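Local atomic coordinates of packaging protein UL32 (Human herpesvirus 8 type M, PDB entry 6XF9), a protein that forms a zinc-binding pentameric ring required for herpesviral packaging and probably helps bring newly made capsids to nuclear replication compartments. Residues S203-L208 against T212-S217; S223-L228 against P349-L354; K426-A431 against D440-L445. All coordinates share one frame; numbering follows the deposited sequence.

Contact 1: S203-L208 against T212-S217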
# COMPACT_ATOMS: atom_id res chain seq x y z
N SER D 203 -28.02 35.21 2.58
CA SER D 203 -29.39 35.57 2.81
C SER D 203 -30.26 35.52 1.59
O SER D 203 -31.34 35.01 1.66
CB SER D 203 -29.51 36.92 3.52
OG SER D 203 -28.86 37.95 2.84
N GLY D 204 -29.81 36.01 0.46
CA GLY D 204 -30.65 36.00 -0.69
C GLY D 204 -30.04 36.56 -1.92
O GLY D 204 -28.88 36.78 -1.97
N ILE D 205 -30.86 36.78 -2.93
CA ILE D 205 -30.41 37.34 -4.20
C ILE D 205 -29.95 38.79 -4.01
O ILE D 205 -30.27 39.40 -2.98
CB ILE D 205 -31.53 37.22 -5.24
CG1 ILE D 205 -32.80 37.92 -4.79
CG2 ILE D 205 -31.85 35.77 -5.49
CD1 ILE D 205 -33.78 37.97 -5.96
N PRO D 206 -29.19 39.36 -4.95
CA PRO D 206 -28.68 40.72 -4.77
C PRO D 206 -29.77 41.74 -4.49
O PRO D 206 -30.95 41.50 -4.75
CB PRO D 206 -28.01 41.03 -6.12
CG PRO D 206 -27.71 39.76 -6.71
CD PRO D 206 -28.74 38.78 -6.23
N GLU D 207 -29.43 42.91 -3.98
CA GLU D 207 -30.46 43.92 -3.76
C GLU D 207 -31.10 44.36 -5.05
O GLU D 207 -32.26 44.37 -5.15
CB GLU D 207 -29.91 45.15 -3.10
CG GLU D 207 -30.60 45.50 -1.81
CD GLU D 207 -31.83 46.34 -1.96
OE1 GLU D 207 -31.75 47.46 -2.45
OE2 GLU D 207 -32.89 45.91 -1.53
N LEU D 208 -30.34 44.63 -6.07
CA LEU D 208 -31.00 45.01 -7.32
C LEU D 208 -32.03 43.99 -7.74
O LEU D 208 -33.10 44.36 -8.25
CB LEU D 208 -30.00 45.18 -8.47
CG LEU D 208 -29.09 46.37 -8.59
CD1 LEU D 208 -28.06 46.06 -9.60
CD2 LEU D 208 -29.98 47.44 -9.14
N THR D 212 -36.21 44.34 -7.83
CA THR D 212 -36.91 44.12 -9.09
C THR D 212 -37.96 43.03 -9.01
O THR D 212 -38.96 43.09 -9.73
CB THR D 212 -35.91 43.78 -10.19
OG1 THR D 212 -34.93 44.82 -10.25
CG2 THR D 212 -36.60 43.69 -11.52
N PHE D 213 -37.78 42.01 -8.17
CA PHE D 213 -38.62 40.83 -8.27
C PHE D 213 -39.42 40.53 -7.03
O PHE D 213 -40.42 39.80 -7.12
CB PHE D 213 -37.77 39.59 -8.61
CG PHE D 213 -37.03 39.71 -9.91
CD1 PHE D 213 -37.68 39.50 -11.12
CD2 PHE D 213 -35.68 40.01 -9.93
CE1 PHE D 213 -37.01 39.60 -12.32
CE2 PHE D 213 -35.00 40.10 -11.13
CZ PHE D 213 -35.66 39.90 -12.32
N CYS D 214 -39.01 41.03 -5.88
CA CYS D 214 -39.60 40.63 -4.62
C CYS D 214 -40.71 41.60 -4.20
O CYS D 214 -40.72 42.77 -4.57
CB CYS D 214 -38.51 40.52 -3.56
SG CYS D 214 -37.28 39.17 -3.97
N GLY D 215 -41.63 41.08 -3.38
CA GLY D 215 -42.78 41.80 -2.88
C GLY D 215 -44.06 41.08 -3.30
O GLY D 215 -44.18 40.67 -4.46
N ALA D 216 -45.01 40.94 -2.37
CA ALA D 216 -46.24 40.21 -2.68
C ALA D 216 -47.03 40.89 -3.78
O ALA D 216 -47.79 40.23 -4.51
CB ALA D 216 -47.13 40.08 -1.43
N SER D 217 -46.81 42.20 -3.96
CA SER D 217 -47.47 42.98 -4.99
C SER D 217 -47.28 42.38 -6.37
O SER D 217 -48.06 42.70 -7.27
CB SER D 217 -46.97 44.43 -4.95
OG SER D 217 -47.44 45.14 -6.08
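Thr212 turns its side chain back on Leu208, and its hydroxyl and its backbone N both bond to Leu208 O, joining 212-217 to 203-208. Thr212 CB lies 3.5 Å from Leu208 O. From there Thr212 OG1, set beside its own backbone N and opposite the carbonyl carbon (chi1 -55°), donates to Leu208 O over 2.7 Å, with a C=O...donor angle of 157°. The other branch, Thr212 CG2, serves the next residue of its own segment: it sits 3.9 Å above the plane of the Phe213 ring, over its centre. Leu208 O has a second donor, since Thr212 N reaches it at 3.1 Å, and the two donors come from opposite faces of the carbonyl plane. The backbone bond is an ordinary i to i-4 link of the short helix 207-213, which begins after Pro206 at the N-cap; the hydroxyl doubles that link close to the C-terminal end. Beyond the helix the chain leaves helical geometry at Cys214, whose SG is met by Ile205 CD1 at 4.2 Å, an apolar touch between the residues flanking the helix. Glu207 forms a salt bridge with Arg210 along the same helix. Thr212 and Phe213 rest on helix 391-402 through Glu393, Tyr394 and Leu397, while Arg390 binds Cys214 O through NH1 and pairs with the backbone of Thr212.

Contact 2: S223-L228 against P349-L354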
# COMPACT_ATOMS: atom_id res chain seq x y z
N SER D 223 -46.99 29.09 -15.26
CA SER D 223 -46.30 27.86 -14.92
C SER D 223 -45.90 27.12 -16.18
O SER D 223 -46.69 27.00 -17.12
CB SER D 223 -47.19 26.97 -14.06
OG SER D 223 -46.85 25.61 -14.24
N LEU D 224 -44.67 26.61 -16.20
CA LEU D 224 -44.20 25.83 -17.33
C LEU D 224 -44.54 24.35 -17.20
O LEU D 224 -44.19 23.57 -18.09
CB LEU D 224 -42.69 26.00 -17.52
CG LEU D 224 -42.21 27.45 -17.64
CD1 LEU D 224 -40.73 27.53 -17.95
CD2 LEU D 224 -43.00 28.16 -18.71
N LEU D 225 -45.18 23.95 -16.10
CA LEU D 225 -45.53 22.54 -15.94
C LEU D 225 -46.27 21.92 -17.11
O LEU D 225 -45.90 20.80 -17.52
CB LEU D 225 -46.38 22.36 -14.67
CG LEU D 225 -45.53 22.05 -13.46
CD1 LEU D 225 -46.43 21.79 -12.26
CD2 LEU D 225 -44.71 20.85 -13.81
N PRO D 226 -47.28 22.56 -17.73
CA PRO D 226 -47.94 21.91 -18.87
C PRO D 226 -46.98 21.58 -19.99
O PRO D 226 -47.06 20.48 -20.57
CB PRO D 226 -49.00 22.93 -19.28
CG PRO D 226 -49.27 23.71 -18.03
CD PRO D 226 -47.94 23.84 -17.40
N ALA D 227 -46.06 22.50 -20.32
CA ALA D 227 -45.10 22.24 -21.39
C ALA D 227 -44.25 21.02 -21.05
O ALA D 227 -43.97 20.19 -21.92
CB ALA D 227 -44.21 23.46 -21.60
N LEU D 228 -43.78 20.94 -19.80
CA LEU D 228 -43.07 19.76 -19.33
C LEU D 228 -43.93 18.51 -19.48
O LEU D 228 -43.52 17.54 -20.14
CB LEU D 228 -42.64 19.97 -17.87
CG LEU D 228 -42.17 18.80 -17.01
CD1 LEU D 228 -40.82 18.29 -17.46
CD2 LEU D 228 -42.12 19.22 -15.55
N PRO D 349 -53.23 23.34 -7.96
CA PRO D 349 -53.45 21.91 -7.73
C PRO D 349 -52.68 20.99 -8.68
O PRO D 349 -52.58 19.80 -8.39
CB PRO D 349 -54.96 21.76 -7.91
CG PRO D 349 -55.33 22.85 -8.85
CD PRO D 349 -54.40 24.00 -8.56
N LEU D 350 -52.18 21.48 -9.82
CA LEU D 350 -51.36 20.60 -10.67
C LEU D 350 -50.03 20.27 -9.99
O LEU D 350 -49.68 19.10 -9.84
CB LEU D 350 -51.13 21.24 -12.04
CG LEU D 350 -50.34 20.36 -13.01
CD1 LEU D 350 -51.06 19.05 -13.27
CD2 LEU D 350 -50.03 21.07 -14.30
N LEU D 351 -49.30 21.30 -9.55
CA LEU D 351 -48.05 21.06 -8.85
C LEU D 351 -48.28 20.17 -7.64
O LEU D 351 -47.55 19.19 -7.43
CB LEU D 351 -47.45 22.38 -8.39
CG LEU D 351 -46.19 22.25 -7.53
CD1 LEU D 351 -45.08 21.64 -8.37
CD2 LEU D 351 -45.80 23.61 -6.99
N ARG D 352 -49.34 20.45 -6.89
CA ARG D 352 -49.66 19.65 -5.71
C ARG D 352 -49.88 18.19 -6.07
O ARG D 352 -49.36 17.29 -5.41
CB ARG D 352 -50.86 20.28 -5.03
CG ARG D 352 -51.35 19.67 -3.76
CD ARG D 352 -52.57 20.47 -3.41
NE ARG D 352 -53.35 19.93 -2.31
CZ ARG D 352 -53.91 20.68 -1.37
NH1 ARG D 352 -54.62 20.13 -0.40
NH2 ARG D 352 -53.72 22.00 -1.40
N GLU D 353 -50.66 17.93 -7.12
CA GLU D 353 -50.92 16.55 -7.51
C GLU D 353 -49.68 15.86 -8.07
O GLU D 353 -49.53 14.64 -7.90
CB GLU D 353 -52.09 16.49 -8.49
CG GLU D 353 -52.45 15.08 -8.93
CD GLU D 353 -53.75 15.03 -9.69
OE1 GLU D 353 -54.30 16.13 -9.98
OE2 GLU D 353 -54.21 13.91 -10.02
N LEU D 354 -48.81 16.59 -8.77
CA LEU D 354 -47.58 15.98 -9.28
C LEU D 354 -46.70 15.53 -8.13
O LEU D 354 -46.22 14.39 -8.11
CB LEU D 354 -46.85 16.96 -10.19
CG LEU D 354 -45.72 16.44 -11.09
CD1 LEU D 354 -45.45 17.47 -12.17
CD2 LEU D 354 -44.43 16.15 -10.30
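Leu225 reaches across to helix 349-357 and meets Leu350, Leu351 and Leu354, each with a different carbon. Leu225 CB takes the contact with Leu350 CD2 at 3.9 Å. Leu225 CD1, extended opposite CA (chi2 -176°), goes furthest and arrives 3.8 Å from the backbone carbon CA of Leu351, close against the helix; Leu351 CB is 4.0 Å from this same methyl. The second branch, Leu225 CD2, meets Leu354 CD1 at 3.8 Å, the two leucine side chains crossing obliquely. On the receiving helix all three leucines carry CG opposite the backbone N, but their second torsions select different methyls. In Leu350 the extended methyl is CD2, and it does the touching; in Leu354 (chi2 163°) it is CD1. Leu351 instead offers its folded-back CD1, 4.1 Å from Leu225 CD1. This is aliphatic helix-helix packing, with Leu225 in the first turn of helix 225-235 set against the first two turns of helix 349-357. Just before Leu225, the OG of Ser223 accepts from Leu225 N over 3.0 Å, a capping bond at the helix start that ties down the backbone from which the central leucine springs. Helix 297-304 runs beside both segments: Leu351 and Leu354 touch its Cys301 and Leu228 its Glu300, and the Leu354 side chain lies about 9 Å from that of the zinc ligand Cys296. Leu224 turns to helices 7-12 and 89-106.

Contact 3: K426-A431 against D440-L445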
# COMPACT_ATOMS: atom_id res chain seq x y z
N LYS D 426 -22.68 12.00 -10.26
CA LYS D 426 -23.69 11.57 -11.22
C LYS D 426 -23.07 10.73 -12.33
O LYS D 426 -23.76 9.90 -12.95
CB LYS D 426 -24.43 12.78 -11.80
CG LYS D 426 -25.23 13.55 -10.76
CD LYS D 426 -26.08 12.62 -9.90
CE LYS D 426 -27.42 12.37 -10.54
NZ LYS D 426 -28.14 11.23 -9.93
N GLY D 427 -21.79 10.96 -12.63
CA GLY D 427 -21.12 10.19 -13.66
C GLY D 427 -20.83 8.76 -13.24
O GLY D 427 -21.02 7.82 -14.02
N LEU D 428 -20.33 8.57 -12.02
CA LEU D 428 -20.09 7.20 -11.58
C LEU D 428 -21.41 6.43 -11.48
O LEU D 428 -21.45 5.22 -11.72
CB LEU D 428 -19.34 7.18 -10.25
CG LEU D 428 -19.96 7.70 -8.96
CD1 LEU D 428 -21.00 6.76 -8.39
CD2 LEU D 428 -18.87 7.87 -7.94
N GLN D 429 -22.50 7.14 -11.21
CA GLN D 429 -23.84 6.59 -11.07
C GLN D 429 -24.48 6.21 -12.40
O GLN D 429 -25.41 5.40 -12.42
CB GLN D 429 -24.68 7.61 -10.31
CG GLN D 429 -25.79 7.07 -9.50
CD GLN D 429 -26.44 8.15 -8.68
OE1 GLN D 429 -26.25 9.33 -8.95
NE2 GLN D 429 -27.20 7.77 -7.66
N ASN D 430 -24.06 6.82 -13.50
CA ASN D 430 -24.71 6.61 -14.80
C ASN D 430 -23.75 6.07 -15.85
O ASN D 430 -24.10 6.07 -17.04
CB ASN D 430 -25.32 7.93 -15.32
CG ASN D 430 -26.55 8.40 -14.52
OD1 ASN D 430 -27.56 7.69 -14.39
ND2 ASN D 430 -26.44 9.61 -13.97
N ALA D 431 -22.57 5.59 -15.47
CA ALA D 431 -21.55 5.18 -16.43
C ALA D 431 -20.50 4.35 -15.71
O ALA D 431 -20.34 4.43 -14.49
CB ALA D 431 -20.90 6.38 -17.13
N ASP D 440 -13.05 7.12 -4.57
CA ASP D 440 -12.32 8.35 -4.35
C ASP D 440 -13.22 9.58 -4.48
O ASP D 440 -13.12 10.53 -3.70
CB ASP D 440 -11.16 8.41 -5.33
CG ASP D 440 -9.88 7.84 -4.75
OD1 ASP D 440 -9.63 8.14 -3.55
OD2 ASP D 440 -9.16 7.08 -5.45
N ILE D 441 -14.06 9.58 -5.51
CA ILE D 441 -15.04 10.65 -5.67
C ILE D 441 -15.97 10.70 -4.47
O ILE D 441 -16.17 11.76 -3.85
CB ILE D 441 -15.81 10.43 -6.98
CG1 ILE D 441 -14.86 10.56 -8.17
CG2 ILE D 441 -16.92 11.42 -7.09
CD1 ILE D 441 -15.45 10.16 -9.51
N ILE D 442 -16.50 9.55 -4.07
CA ILE D 442 -17.45 9.48 -2.96
C ILE D 442 -16.84 10.04 -1.68
O ILE D 442 -17.52 10.73 -0.91
CB ILE D 442 -17.95 8.04 -2.78
CG1 ILE D 442 -18.93 7.71 -3.89
CG2 ILE D 442 -18.57 7.88 -1.41
CD1 ILE D 442 -19.30 6.26 -3.97
N ARG D 443 -15.58 9.73 -1.39
CA ARG D 443 -14.99 10.23 -0.14
C ARG D 443 -14.70 11.73 -0.23
O ARG D 443 -14.88 12.45 0.76
CB ARG D 443 -13.78 9.37 0.28
CG ARG D 443 -12.37 9.85 0.03
CD ARG D 443 -11.34 8.93 0.74
NE ARG D 443 -11.50 7.50 0.40
CZ ARG D 443 -11.94 6.56 1.25
NH1 ARG D 443 -12.26 6.88 2.50
NH2 ARG D 443 -12.06 5.30 0.84
N GLU D 444 -14.22 12.22 -1.37
CA GLU D 444 -14.02 13.67 -1.48
C GLU D 444 -15.36 14.42 -1.49
O GLU D 444 -15.47 15.52 -0.95
CB GLU D 444 -13.22 14.00 -2.74
CG GLU D 444 -12.89 15.48 -2.91
CD GLU D 444 -12.05 16.06 -1.77
OE1 GLU D 444 -11.35 15.28 -1.09
OE2 GLU D 444 -12.05 17.30 -1.58
N LEU D 445 -16.37 13.85 -2.13
CA LEU D 445 -17.68 14.49 -2.15
C LEU D 445 -18.31 14.53 -0.77
O LEU D 445 -18.98 15.50 -0.41
CB LEU D 445 -18.59 13.75 -3.12
CG LEU D 445 -20.06 14.14 -3.08
CD1 LEU D 445 -20.25 15.64 -3.32
CD2 LEU D 445 -20.74 13.36 -4.17
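Leu428 and the pair Ile441 and Ile442 pack across a helical hairpin, in which the consecutive helices 416-430 and 435-451 run back along each other. A single methyl carries the contact. Leu428 CD2 lies 4.1 Å from Ile441 CB and equally far from Ile441 CG2, and it also stands 4.1 Å from Ile442 CG1. The leucine passes Ile441 with the two side chains heading in opposite directions, whereas it meets Ile442 at about a right angle. Its CG takes the crowded position between backbone N and carbonyl carbon (chi1 66°), and CD2, extended opposite CA, becomes the tip that reaches helix 435-451. Ile442 bends its CG1 toward the leucine, although its CA-CB bond does not aim there.

Further along the hairpin the pairing continues as Ile441 touches Leu424 and Leu445 touches Leu421 and Phe425, while Phe158 of helix 145-164 adds to the packing on Ile441. Ser463 meets Leu428, Pro459 meets Ile442, and Thr175 of a neighbouring subunit also packs on Ile442, so the hairpin takes part in the assembly.

Polar groups bind the turns of helix 416-430 that bear Leu428. Lys426 NZ donates to Gln429 OE1 over 2.9 Å, coming from above the carbonyl plane, and forms a salt bridge with Asp370, which probably offsets the charge of this buried lysine. One turn on, Asn430 ND2 gives a weak bond to Lys426 O (2.9 Å, N-H...acceptor angle 125°), while Asn430 OD1 accepts from Arg287 NE.

The three contacts differ in how far along the chain they reach. Contact 1 stays within one short helix and its flanks, contact 3 joins two consecutive helices, and contact 2 brings together helices more than a hundred residues apart. Contact 3 is buried, the other two partly so. Contact 1 lies on the opposite side of the chain's centre from contact 3, their centres about 36 Å apart. Contact 1 combines hydrogen bonds with one apolar touch, whereas contacts 2 and 3 meet through aliphatic carbons alone. Helices 207-213 and 225-235, carrying segments of contacts 1 and 2, are successive, though the contacts do not touch. Contact 2 lies near a zinc site; contact 3 touches another subunit.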